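Local coordinates for protein ethylbenzene dehydrogenase alpha-subunit (Aromatoleum aromaticum, PDB 2IVF) that serves as the molybdopterin-containing alpha-subunit of a three-chain molybdenum enzyme and carries two pterin dinucleotide cofactors, a molybdenum atom and an iron-sulfur cluster, at residues A[181-189]-A[593-604]; A[202-211]-A[718-729]. All coordinates share one frame; numbering follows the deposited sequence.

Contact 1: residues A[181-189]-A[593-604]; sequences QGSDGFILD and RPAPDKTPQVYM
Two nitrogens of Arg593 grip a single oxygen of Asp184, OD1, side-on: NE at 2.9 Å from OD1 comes in on the syn lone pair, and NH2 binds that same oxygen. Carboxylate and guanidinium are nearly coplanar, which suits the salt bridge. The second oxygen is used as well, since Ala595 N donates almost straight (171°) to Asp184 OD2, reaching it at 3.0 Å from above the carboxylate plane. One buried acid thus fixes the turn-bearing loop at both an arginine and a backbone N-H. Nearer the start of 181-189, Gln181 OE1 takes Thr599 N at 3.1 Å in the carbonyl plane; NE2 approaches Thr599 O so closely that the exact length is doubtful, and also bonds to Ser177 OG. CG sits between the backbone N and the carbonyl carbon (chi1 67°), the chain extended beyond it.

Parallel pairing follows. Gly185 O accepts from both Gln601 N and Val602 N; Ile187 N donates to Val602 O, and Ile187 O accepts from Met604 N. Ile187 CD1 presses tightly on Pro600 CB (3.4 Å), while Met604 SD meets the Phe186 ring at its edge, a Met-aromatic contact. Strand 186-188 pairs with 602-606 in a mixed sheet, and on its other side Phe186 and Leu188 bond to the backbone of Val213. Helix 197-210 covers the Phe186 and Leu188 face; helices 546-553 and 617-625 pack against the face bearing Ile187 and Tyr603.

Contact 2: residues A[202-211]-A[718-729]; sequences AGFRMTYLMD and RRYDELYKKFTM
Arg205 crosses the Phe727 ring obliquely before its head reaches the backbone of helix 723-727. Its CB is 3.8 Å from Phe727 CE1, and CG rests obliquely against Phe727 CD1. Arg205 CD passes Phe727 CD1 and comes near Phe727 O, after which NE donates to Phe727 O at 2.8 Å and NH2 to Lys726 O at 2.9 Å; NH1 turns to Met494 O, outside the two segments. With CG anti to the backbone N (chi1 -174°) and the chain extended to NE, the guanidinium spans to the C-terminal end of that helix. There Lys726 O also accepts Met729 N from the opposite face of its plane, within a Schellman motif. Met729 CG touches NH2 as well.

The Phe727 side chain is a knob set among Ala202, Arg205, Met206 and Leu209, and Leu209 CD1 packs on Phe727 CB at 3.7 Å. At the other end of the contact, Arg718 NH1 binds Tyr208 O and Leu209 O (2.9 Å), while Asp211 CB lies over the guanidinium face. The axes of 202-210 and 723-727 make 136° between their N-to-C directions. Around them, helix 687-704 brings Trp688 to Ala202, Arg205 and Phe727, helix 163-181 meets Met210, and strand 186-188 packs against Met206, Thr207 and Met210.

Overall arrangement
From the N terminus, helix 163-181 leads into strand 186-188, which contact 1 joins to strand 602-606 across some 400 residues. After a short connection the chain forms helix 197-210, most of whose length contact 2 ties, through 202-211, to 718-729 over about 500. Because the segments alternate along the sequence, the two closures cross. Their centres are 16 Å apart, and they meet at Asp211 O, which probably accepts hydrogen bonds from Ser183 OG (2.6 Å) and Arg593 NH2 (2.9 Å). Leu188 also packs on helix 197-210. The pair illustrates how one consecutive strand and helix can hold together distant parts of a chain: the mixed sheet on one side of helix 197-210 and helix 723-727 on another.

Contact 1: residues A[181-189]-A[593-604]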
loop_
_atom_site.group_PDB
_atom_site.type_symbol
_atom_site.label_atom_id
_atom_site.label_comp_id
_atom_site.label_asym_id
_atom_site.label_seq_id
_atom_site.Cartn_x
_atom_site.Cartn_y
_atom_site.Cartn_z
ATOM N N GLN A 181 -39.438 17.920 -8.093
ATOM C CA GLN A 181 -38.534 18.757 -8.889
ATOM C C GLN A 181 -37.836 18.096 -10.084
ATOM O O GLN A 181 -36.865 18.650 -10.614
ATOM C CB GLN A 181 -37.438 19.300 -7.975
ATOM C CG GLN A 181 -36.484 18.244 -7.428
ATOM C CD GLN A 181 -35.369 18.843 -6.632
ATOM O OE1 GLN A 181 -35.131 20.051 -6.699
ATOM N NE2 GLN A 181 -34.651 18.003 -5.865
ATOM N N GLY A 182 -38.309 16.929 -10.505
ATOM C CA GLY A 182 -37.651 16.200 -11.588
ATOM C C GLY A 182 -36.363 15.547 -11.168
ATOM O O GLY A 182 -36.013 15.503 -9.980
ATOM N N SER A 183 -35.609 15.106 -12.159
ATOM C CA SER A 183 -34.544 14.194 -11.939
ATOM C C SER A 183 -33.280 14.854 -11.367
ATOM O O SER A 183 -32.373 14.152 -10.929
ATOM C CB SER A 183 -34.261 13.446 -13.250
ATOM O OG SER A 183 -33.616 14.266 -14.211
ATOM N N ASP A 184 -33.210 16.191 -11.371
ATOM C CA ASP A 184 -32.043 16.886 -10.797
ATOM C C ASP A 184 -31.807 16.666 -9.291
ATOM O O ASP A 184 -30.716 16.974 -8.779
ATOM C CB ASP A 184 -32.098 18.397 -11.126
ATOM C CG ASP A 184 -31.236 18.781 -12.345
ATOM O OD1 ASP A 184 -30.664 17.873 -12.996
ATOM O OD2 ASP A 184 -31.105 20.017 -12.612
ATOM N N GLY A 185 -32.789 16.098 -8.592
ATOM C CA GLY A 185 -32.671 15.852 -7.151
ATOM C C GLY A 185 -31.817 14.669 -6.712
ATOM O O GLY A 185 -31.480 14.561 -5.525
ATOM N N PHE A 186 -31.457 13.810 -7.672
ATOM C CA PHE A 186 -30.698 12.591 -7.427
ATOM C C PHE A 186 -29.270 12.796 -7.885
ATOM O O PHE A 186 -29.045 13.221 -9.016
ATOM C CB PHE A 186 -31.291 11.401 -8.203
ATOM C CG PHE A 186 -30.551 10.101 -7.980
ATOM C CD1 PHE A 186 -30.895 9.288 -6.927
ATOM C CD2 PHE A 186 -29.573 9.661 -8.872
ATOM C CE1 PHE A 186 -30.235 8.089 -6.718
ATOM C CE2 PHE A 186 -28.878 8.470 -8.652
ATOM C CZ PHE A 186 -29.209 7.685 -7.589
ATOM N N ILE A 187 -28.317 12.473 -7.005
ATOM C CA ILE A 187 -26.912 12.620 -7.290
ATOM C C ILE A 187 -26.229 11.352 -6.939
ATOM O O ILE A 187 -26.274 10.921 -5.795
ATOM C CB ILE A 187 -26.269 13.804 -6.476
ATOM C CG1 ILE A 187 -27.090 15.058 -6.712
ATOM C CG2 ILE A 187 -24.778 14.068 -6.877
ATOM C CD1 ILE A 187 -26.561 16.191 -5.956
ATOM N N LEU A 188 -25.628 10.716 -7.940
ATOM C CA LEU A 188 -24.691 9.648 -7.700
ATOM C C LEU A 188 -23.347 10.339 -7.804
ATOM O O LEU A 188 -22.854 10.630 -8.893
ATOM C CB LEU A 188 -24.827 8.551 -8.743
ATOM C CG LEU A 188 -23.792 7.432 -8.706
ATOM C CD1 LEU A 188 -23.568 6.873 -7.287
ATOM C CD2 LEU A 188 -24.234 6.321 -9.692
ATOM N N ASP A 189 -22.763 10.625 -6.664
ATOM C CA ASP A 189 -21.619 11.531 -6.627
ATOM C C ASP A 189 -20.360 10.781 -6.971
ATOM O O ASP A 189 -19.831 10.080 -6.132
ATOM C CB ASP A 189 -21.532 12.099 -5.233
ATOM C CG ASP A 189 -20.465 13.171 -5.093
ATOM O OD1 ASP A 189 -19.748 13.445 -6.093
ATOM O OD2 ASP A 189 -20.358 13.732 -3.978
ATOM N N ARG A 593 -25.358 21.165 -13.155
ATOM C CA ARG A 593 -26.413 20.330 -12.589
ATOM C C ARG A 593 -25.922 19.774 -11.258
ATOM O O ARG A 593 -24.703 19.557 -11.104
ATOM C CB ARG A 593 -26.736 19.140 -13.509
ATOM C CG ARG A 593 -27.204 19.509 -14.888
ATOM C CD ARG A 593 -27.590 18.295 -15.724
ATOM N NE ARG A 593 -28.721 17.532 -15.158
ATOM C CZ ARG A 593 -28.931 16.229 -15.381
ATOM N NH1 ARG A 593 -28.118 15.532 -16.178
ATOM N NH2 ARG A 593 -29.958 15.605 -14.823
ATOM N N PRO A 594 -26.840 19.610 -10.280
ATOM C CA PRO A 594 -28.217 20.090 -10.374
ATOM C C PRO A 594 -28.274 21.585 -10.617
ATOM O O PRO A 594 -27.408 22.304 -10.160
ATOM C CB PRO A 594 -28.822 19.808 -8.991
ATOM C CG PRO A 594 -27.895 18.941 -8.277
ATOM C CD PRO A 594 -26.568 18.936 -8.999
ATOM N N ALA A 595 -29.288 22.042 -11.341
ATOM C CA ALA A 595 -29.414 23.454 -11.611
ATOM C C ALA A 595 -29.397 24.196 -10.249
ATOM O O ALA A 595 -29.873 23.660 -9.235
ATOM C CB ALA A 595 -30.707 23.730 -12.382
ATOM N N PRO A 596 -28.817 25.411 -10.205
ATOM C CA PRO A 596 -28.818 26.226 -8.972
ATOM C C PRO A 596 -30.154 26.425 -8.278
ATOM O O PRO A 596 -30.178 26.640 -7.075
ATOM C CB PRO A 596 -28.233 27.551 -9.456
ATOM C CG PRO A 596 -27.214 27.085 -10.465
ATOM C CD PRO A 596 -28.040 26.085 -11.264
ATOM N N ASP A 597 -31.263 26.354 -8.999
ATOM C CA ASP A 597 -32.551 26.491 -8.341
ATOM C C ASP A 597 -33.174 25.140 -7.988
ATOM O O ASP A 597 -34.286 25.081 -7.512
ATOM C CB ASP A 597 -33.512 27.354 -9.172
ATOM C CG ASP A 597 -33.665 26.861 -10.598
ATOM O OD1 ASP A 597 -33.102 25.799 -10.966
ATOM O OD2 ASP A 597 -34.361 27.554 -11.356
ATOM N N LYS A 598 -32.467 24.044 -8.221
ATOM C CA LYS A 598 -32.913 22.761 -7.716
ATOM C C LYS A 598 -32.177 22.497 -6.388
ATOM O O LYS A 598 -31.136 23.112 -6.100
ATOM C CB LYS A 598 -32.574 21.647 -8.725
ATOM C CG LYS A 598 -33.210 21.832 -10.111
ATOM C CD LYS A 598 -34.730 21.715 -10.059
ATOM C CE LYS A 598 -35.350 21.783 -11.458
ATOM N NZ LYS A 598 -36.826 21.702 -11.391
ATOM N N THR A 599 -32.701 21.563 -5.605
ATOM C CA THR A 599 -32.077 21.142 -4.355
ATOM C C THR A 599 -31.734 19.670 -4.438
ATOM O O THR A 599 -32.622 18.839 -4.642
ATOM C CB THR A 599 -33.055 21.249 -3.189
ATOM O OG1 THR A 599 -33.770 22.469 -3.283
ATOM C CG2 THR A 599 -32.324 21.184 -1.877
ATOM N N PRO A 600 -30.467 19.326 -4.254
ATOM C CA PRO A 600 -30.180 17.899 -4.154
ATOM C C PRO A 600 -30.970 17.293 -2.990
ATOM O O PRO A 600 -31.048 17.918 -1.924
ATOM C CB PRO A 600 -28.681 17.845 -3.858
ATOM C CG PRO A 600 -28.189 19.206 -3.850
ATOM C CD PRO A 600 -29.279 20.171 -4.071
ATOM N N GLN A 601 -31.591 16.128 -3.206
ATOM C CA GLN A 601 -32.422 15.492 -2.161
ATOM C C GLN A 601 -32.064 14.051 -1.863
ATOM O O GLN A 601 -32.292 13.584 -0.748
ATOM C CB GLN A 601 -33.904 15.576 -2.498
ATOM C CG GLN A 601 -34.393 17.018 -2.557
ATOM C CD GLN A 601 -35.812 17.180 -2.145
ATOM O OE1 GLN A 601 -36.705 16.452 -2.598
ATOM N NE2 GLN A 601 -36.052 18.153 -1.282
ATOM N N VAL A 602 -31.553 13.351 -2.869
ATOM C CA VAL A 602 -31.155 11.944 -2.725
ATOM C C VAL A 602 -29.727 11.757 -3.211
ATOM O O VAL A 602 -29.362 12.149 -4.318
ATOM C CB VAL A 602 -32.134 11.011 -3.443
ATOM C CG1 VAL A 602 -31.731 9.540 -3.251
ATOM C CG2 VAL A 602 -33.514 11.245 -2.928
ATOM N N TYR A 603 -28.916 11.131 -2.362
ATOM C CA TYR A 603 -27.498 11.119 -2.558
ATOM C C TYR A 603 -27.052 9.723 -2.377
ATOM O O TYR A 603 -27.280 9.151 -1.336
ATOM C CB TYR A 603 -26.840 12.035 -1.541
ATOM C CG TYR A 603 -25.363 12.138 -1.671
ATOM C CD1 TYR A 603 -24.520 11.210 -1.031
ATOM C CD2 TYR A 603 -24.780 13.162 -2.410
ATOM C CE1 TYR A 603 -23.161 11.327 -1.128
ATOM C CE2 TYR A 603 -23.419 13.287 -2.493
ATOM C CZ TYR A 603 -22.619 12.375 -1.863
ATOM O OH TYR A 603 -21.258 12.492 -1.969
ATOM N N MET A 604 -26.439 9.167 -3.419
ATOM C CA MET A 604 -26.017 7.788 -3.417
ATOM C C MET A 604 -24.506 7.697 -3.271
ATOM O O MET A 604 -23.760 8.286 -4.048
ATOM C CB MET A 604 -26.443 7.131 -4.721
ATOM C CG MET A 604 -25.974 5.743 -4.907
ATOM S SD MET A 604 -26.822 5.054 -6.310
ATOM C CE MET A 604 -25.939 3.523 -6.558
HETATM O O HOH W 1 -21.102 8.214 -4.519
#

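Contact 2: residues A[202-211]-A[718-729]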
loop_
_atom_site.group_PDB
_atom_site.type_symbol
_atom_site.label_atom_id
_atom_site.label_comp_id
_atom_site.label_asym_id
_atom_site.label_seq_id
_atom_site.Cartn_x
_atom_site.Cartn_y
_atom_site.Cartn_z
ATOM N N ALA A 202 -23.400 -0.459 -13.206
ATOM C CA ALA A 202 -24.736 -0.407 -12.576
ATOM C C ALA A 202 -25.138 1.017 -12.156
ATOM O O ALA A 202 -26.210 1.506 -12.513
ATOM C CB ALA A 202 -24.746 -1.327 -11.378
ATOM N N GLY A 203 -24.253 1.691 -11.423
ATOM C CA GLY A 203 -24.548 3.016 -10.861
ATOM C C GLY A 203 -24.746 4.030 -11.971
ATOM O O GLY A 203 -25.673 4.838 -11.948
ATOM N N PHE A 204 -23.879 3.959 -12.971
ATOM C CA PHE A 204 -23.998 4.848 -14.126
ATOM C C PHE A 204 -25.264 4.582 -14.935
ATOM O O PHE A 204 -25.984 5.511 -15.341
ATOM C CB PHE A 204 -22.756 4.701 -14.991
ATOM C CG PHE A 204 -22.837 5.421 -16.299
ATOM C CD1 PHE A 204 -23.173 6.771 -16.357
ATOM C CD2 PHE A 204 -22.559 4.752 -17.477
ATOM C CE1 PHE A 204 -23.247 7.440 -17.563
ATOM C CE2 PHE A 204 -22.643 5.426 -18.712
ATOM C CZ PHE A 204 -23.007 6.767 -18.743
ATOM N N ARG A 205 -25.553 3.298 -15.144
ATOM C CA ARG A 205 -26.715 2.893 -15.898
ATOM C C ARG A 205 -27.973 3.388 -15.175
ATOM O O ARG A 205 -28.924 3.891 -15.777
ATOM C CB ARG A 205 -26.698 1.374 -16.038
ATOM C CG ARG A 205 -27.782 0.797 -16.919
ATOM C CD ARG A 205 -27.553 -0.712 -17.088
ATOM N NE ARG A 205 -28.562 -1.229 -17.979
ATOM C CZ ARG A 205 -28.520 -1.132 -19.301
ATOM N NH1 ARG A 205 -27.507 -0.550 -19.899
ATOM N NH2 ARG A 205 -29.504 -1.603 -20.011
ATOM N N MET A 206 -27.996 3.196 -13.862
ATOM C CA MET A 206 -29.109 3.675 -13.042
ATOM C C MET A 206 -29.322 5.176 -13.183
ATOM O O MET A 206 -30.421 5.634 -13.448
ATOM C CB MET A 206 -28.838 3.305 -11.586
ATOM C CG MET A 206 -29.896 3.747 -10.586
ATOM S SD MET A 206 -29.152 3.873 -8.946
ATOM C CE MET A 206 -27.473 4.337 -9.314
ATOM N N THR A 207 -28.252 5.938 -13.022
ATOM C CA THR A 207 -28.349 7.382 -13.064
ATOM C C THR A 207 -28.771 7.828 -14.446
ATOM O O THR A 207 -29.694 8.616 -14.615
ATOM C CB THR A 207 -27.017 8.028 -12.624
ATOM O OG1 THR A 207 -26.606 7.429 -11.376
ATOM C CG2 THR A 207 -27.205 9.562 -12.482
ATOM N N TYR A 208 -28.148 7.247 -15.458
ATOM C CA TYR A 208 -28.550 7.514 -16.847
ATOM C C TYR A 208 -30.026 7.183 -17.139
ATOM O O TYR A 208 -30.781 7.962 -17.781
ATOM C CB TYR A 208 -27.621 6.713 -17.742
ATOM C CG TYR A 208 -27.949 6.750 -19.185
ATOM C CD1 TYR A 208 -28.219 7.953 -19.839
ATOM C CD2 TYR A 208 -27.952 5.572 -19.937
ATOM C CE1 TYR A 208 -28.491 7.969 -21.193
ATOM C CE2 TYR A 208 -28.236 5.585 -21.279
ATOM C CZ TYR A 208 -28.499 6.783 -21.905
ATOM O OH TYR A 208 -28.781 6.790 -23.249
ATOM N N LEU A 209 -30.476 6.021 -16.688
ATOM C CA LEU A 209 -31.876 5.701 -16.898
ATOM C C LEU A 209 -32.795 6.714 -16.198
ATOM O O LEU A 209 -33.869 7.021 -16.703
ATOM C CB LEU A 209 -32.174 4.288 -16.438
ATOM C CG LEU A 209 -31.650 3.172 -17.347
ATOM C CD1 LEU A 209 -31.988 1.813 -16.745
ATOM C CD2 LEU A 209 -32.280 3.285 -18.706
ATOM N N MET A 210 -32.366 7.224 -15.044
ATOM C CA MET A 210 -33.199 8.144 -14.247
ATOM C C MET A 210 -32.962 9.602 -14.612
ATOM O O MET A 210 -33.696 10.516 -14.141
ATOM C CB MET A 210 -32.918 7.945 -12.758
ATOM C CG MET A 210 -33.341 6.601 -12.270
ATOM S SD MET A 210 -33.393 6.514 -10.465
ATOM C CE MET A 210 -31.769 6.827 -9.989
ATOM N N ASP A 211 -31.971 9.809 -15.480
ATOM C CA ASP A 211 -31.423 11.132 -15.798
ATOM C C ASP A 211 -31.015 11.886 -14.528
ATOM O O ASP A 211 -31.310 13.069 -14.363
ATOM C CB ASP A 211 -32.411 11.947 -16.642
ATOM C CG ASP A 211 -31.795 13.237 -17.152
ATOM O OD1 ASP A 211 -30.601 13.205 -17.486
ATOM O OD2 ASP A 211 -32.479 14.279 -17.145
ATOM N N ARG A 718 -40.425 10.346 -18.213
ATOM C CA ARG A 718 -39.952 8.964 -18.167
ATOM C C ARG A 718 -40.813 8.161 -17.210
ATOM O O ARG A 718 -41.229 8.667 -16.161
ATOM C CB ARG A 718 -38.508 8.911 -17.700
ATOM C CG ARG A 718 -37.535 9.518 -18.678
ATOM C CD ARG A 718 -36.149 9.488 -18.173
ATOM N NE ARG A 718 -35.323 10.316 -19.041
ATOM C CZ ARG A 718 -34.039 10.120 -19.280
ATOM N NH1 ARG A 718 -33.366 9.118 -18.701
ATOM N NH2 ARG A 718 -33.411 10.956 -20.095
ATOM N N ARG A 719 -41.081 6.910 -17.562
ATOM C CA ARG A 719 -41.932 6.081 -16.739
ATOM C C ARG A 719 -41.150 5.409 -15.620
ATOM O O ARG A 719 -40.054 4.875 -15.832
ATOM C CB ARG A 719 -42.649 5.035 -17.580
ATOM C CG ARG A 719 -43.570 5.595 -18.624
ATOM C CD ARG A 719 -44.328 4.479 -19.330
ATOM N NE ARG A 719 -45.173 3.716 -18.410
ATOM C CZ ARG A 719 -46.477 3.916 -18.222
ATOM N NH1 ARG A 719 -47.151 4.860 -18.892
ATOM N NH2 ARG A 719 -47.131 3.159 -17.347
ATOM N N TYR A 720 -41.709 5.457 -14.413
ATOM C CA TYR A 720 -41.119 4.744 -13.285
ATOM C C TYR A 720 -41.134 3.234 -13.531
ATOM O O TYR A 720 -40.199 2.526 -13.131
ATOM C CB TYR A 720 -41.896 4.961 -12.001
ATOM C CG TYR A 720 -41.815 6.335 -11.416
ATOM C CD1 TYR A 720 -40.676 6.753 -10.765
ATOM C CD2 TYR A 720 -42.901 7.187 -11.461
ATOM C CE1 TYR A 720 -40.586 8.011 -10.212
ATOM C CE2 TYR A 720 -42.841 8.452 -10.884
ATOM C CZ TYR A 720 -41.679 8.860 -10.269
ATOM O OH TYR A 720 -41.592 10.110 -9.698
ATOM N N ASP A 721 -42.209 2.748 -14.150
ATOM C CA ASP A 721 -42.409 1.312 -14.266
ATOM C C ASP A 721 -41.528 0.633 -15.302
ATOM O O ASP A 721 -41.571 -0.593 -15.419
ATOM C CB ASP A 721 -43.877 0.954 -14.512
ATOM C CG ASP A 721 -44.380 1.374 -15.879
ATOM O OD1 ASP A 721 -43.592 1.906 -16.699
ATOM O OD2 ASP A 721 -45.596 1.182 -16.110
ATOM N N GLU A 722 -40.758 1.396 -16.067
ATOM C CA GLU A 722 -39.881 0.770 -17.046
ATOM C C GLU A 722 -38.421 0.825 -16.652
ATOM O O GLU A 722 -37.578 0.252 -17.329
ATOM C CB GLU A 722 -40.130 1.317 -18.448
ATOM C CG GLU A 722 -39.717 2.726 -18.701
ATOM C CD GLU A 722 -40.456 3.354 -19.906
ATOM O OE1 GLU A 722 -41.241 2.655 -20.576
ATOM O OE2 GLU A 722 -40.225 4.566 -20.140
ATOM N N LEU A 723 -38.126 1.451 -15.517
ATOM C CA LEU A 723 -36.755 1.581 -15.078
ATOM C C LEU A 723 -36.078 0.225 -14.889
ATOM O O LEU A 723 -34.921 0.060 -15.302
ATOM C CB LEU A 723 -36.626 2.381 -13.768
ATOM C CG LEU A 723 -36.950 3.861 -13.933
ATOM C CD1 LEU A 723 -37.092 4.536 -12.547
ATOM C CD2 LEU A 723 -35.894 4.537 -14.792
ATOM N N TYR A 724 -36.789 -0.700 -14.244
ATOM C CA TYR A 724 -36.223 -1.990 -13.903
ATOM C C TYR A 724 -36.010 -2.831 -15.128
ATOM O O TYR A 724 -34.936 -3.453 -15.266
ATOM C CB TYR A 724 -37.095 -2.727 -12.893
ATOM C CG TYR A 724 -36.635 -4.139 -12.599
ATOM C CD1 TYR A 724 -35.577 -4.395 -11.726
ATOM C CD2 TYR A 724 -37.291 -5.219 -13.153
ATOM C CE1 TYR A 724 -35.195 -5.684 -11.441
ATOM C CE2 TYR A 724 -36.887 -6.515 -12.876
ATOM C CZ TYR A 724 -35.845 -6.729 -12.025
ATOM O OH TYR A 724 -35.487 -8.027 -11.785
ATOM N N LYS A 725 -37.000 -2.858 -16.019
ATOM C CA LYS A 725 -36.849 -3.629 -17.261
ATOM C C LYS A 725 -35.688 -3.078 -18.099
ATOM O O LYS A 725 -34.887 -3.850 -18.627
ATOM C CB LYS A 725 -38.173 -3.776 -18.053
ATOM C CG LYS A 725 -38.509 -2.728 -19.125
ATOM C CD LYS A 725 -39.874 -3.061 -19.779
ATOM C CE LYS A 725 -40.501 -1.836 -20.579
ATOM N NZ LYS A 725 -41.873 -2.073 -21.236
ATOM N N LYS A 726 -35.555 -1.751 -18.166
ATOM C CA LYS A 726 -34.485 -1.145 -18.927
ATOM C C LYS A 726 -33.144 -1.467 -18.311
ATOM O O LYS A 726 -32.251 -1.907 -19.009
ATOM C CB LYS A 726 -34.705 0.358 -19.065
ATOM C CG LYS A 726 -35.740 0.651 -20.137
ATOM C CD LYS A 726 -36.337 2.000 -20.021
ATOM C CE LYS A 726 -35.388 3.100 -20.396
ATOM N NZ LYS A 726 -34.816 2.941 -21.754
ATOM N N PHE A 727 -33.019 -1.291 -17.002
ATOM C CA PHE A 727 -31.783 -1.572 -16.309
ATOM C C PHE A 727 -31.314 -2.993 -16.561
ATOM O O PHE A 727 -30.146 -3.218 -16.797
ATOM C CB PHE A 727 -31.934 -1.345 -14.811
ATOM C CG PHE A 727 -30.685 -1.488 -14.079
ATOM C CD1 PHE A 727 -29.775 -0.436 -14.037
ATOM C CD2 PHE A 727 -30.360 -2.681 -13.465
ATOM C CE1 PHE A 727 -28.575 -0.579 -13.392
ATOM C CE2 PHE A 727 -29.162 -2.826 -12.800
ATOM C CZ PHE A 727 -28.256 -1.768 -12.779
ATOM N N THR A 728 -32.205 -3.956 -16.441
ATOM C CA THR A 728 -31.818 -5.354 -16.541
ATOM C C THR A 728 -31.860 -5.890 -17.987
ATOM O O THR A 728 -31.685 -7.127 -18.208
ATOM C CB THR A 728 -32.752 -6.240 -15.650
ATOM O OG1 THR A 728 -34.084 -6.178 -16.147
ATOM C CG2 THR A 728 -32.732 -5.849 -14.168
ATOM N N MET A 729 -32.137 -5.005 -18.964
ATOM C CA MET A 729 -32.396 -5.435 -20.341
ATOM C C MET A 729 -33.437 -6.550 -20.336
ATOM O O MET A 729 -33.197 -7.668 -20.824
ATOM C CB MET A 729 -31.129 -5.912 -21.034
ATOM C CG MET A 729 -30.094 -4.835 -21.260
ATOM S SD MET A 729 -28.635 -5.517 -22.060
ATOM C CE MET A 729 -27.397 -4.270 -21.773
HETATM O O HOH W 2 -30.637 10.140 -19.418
#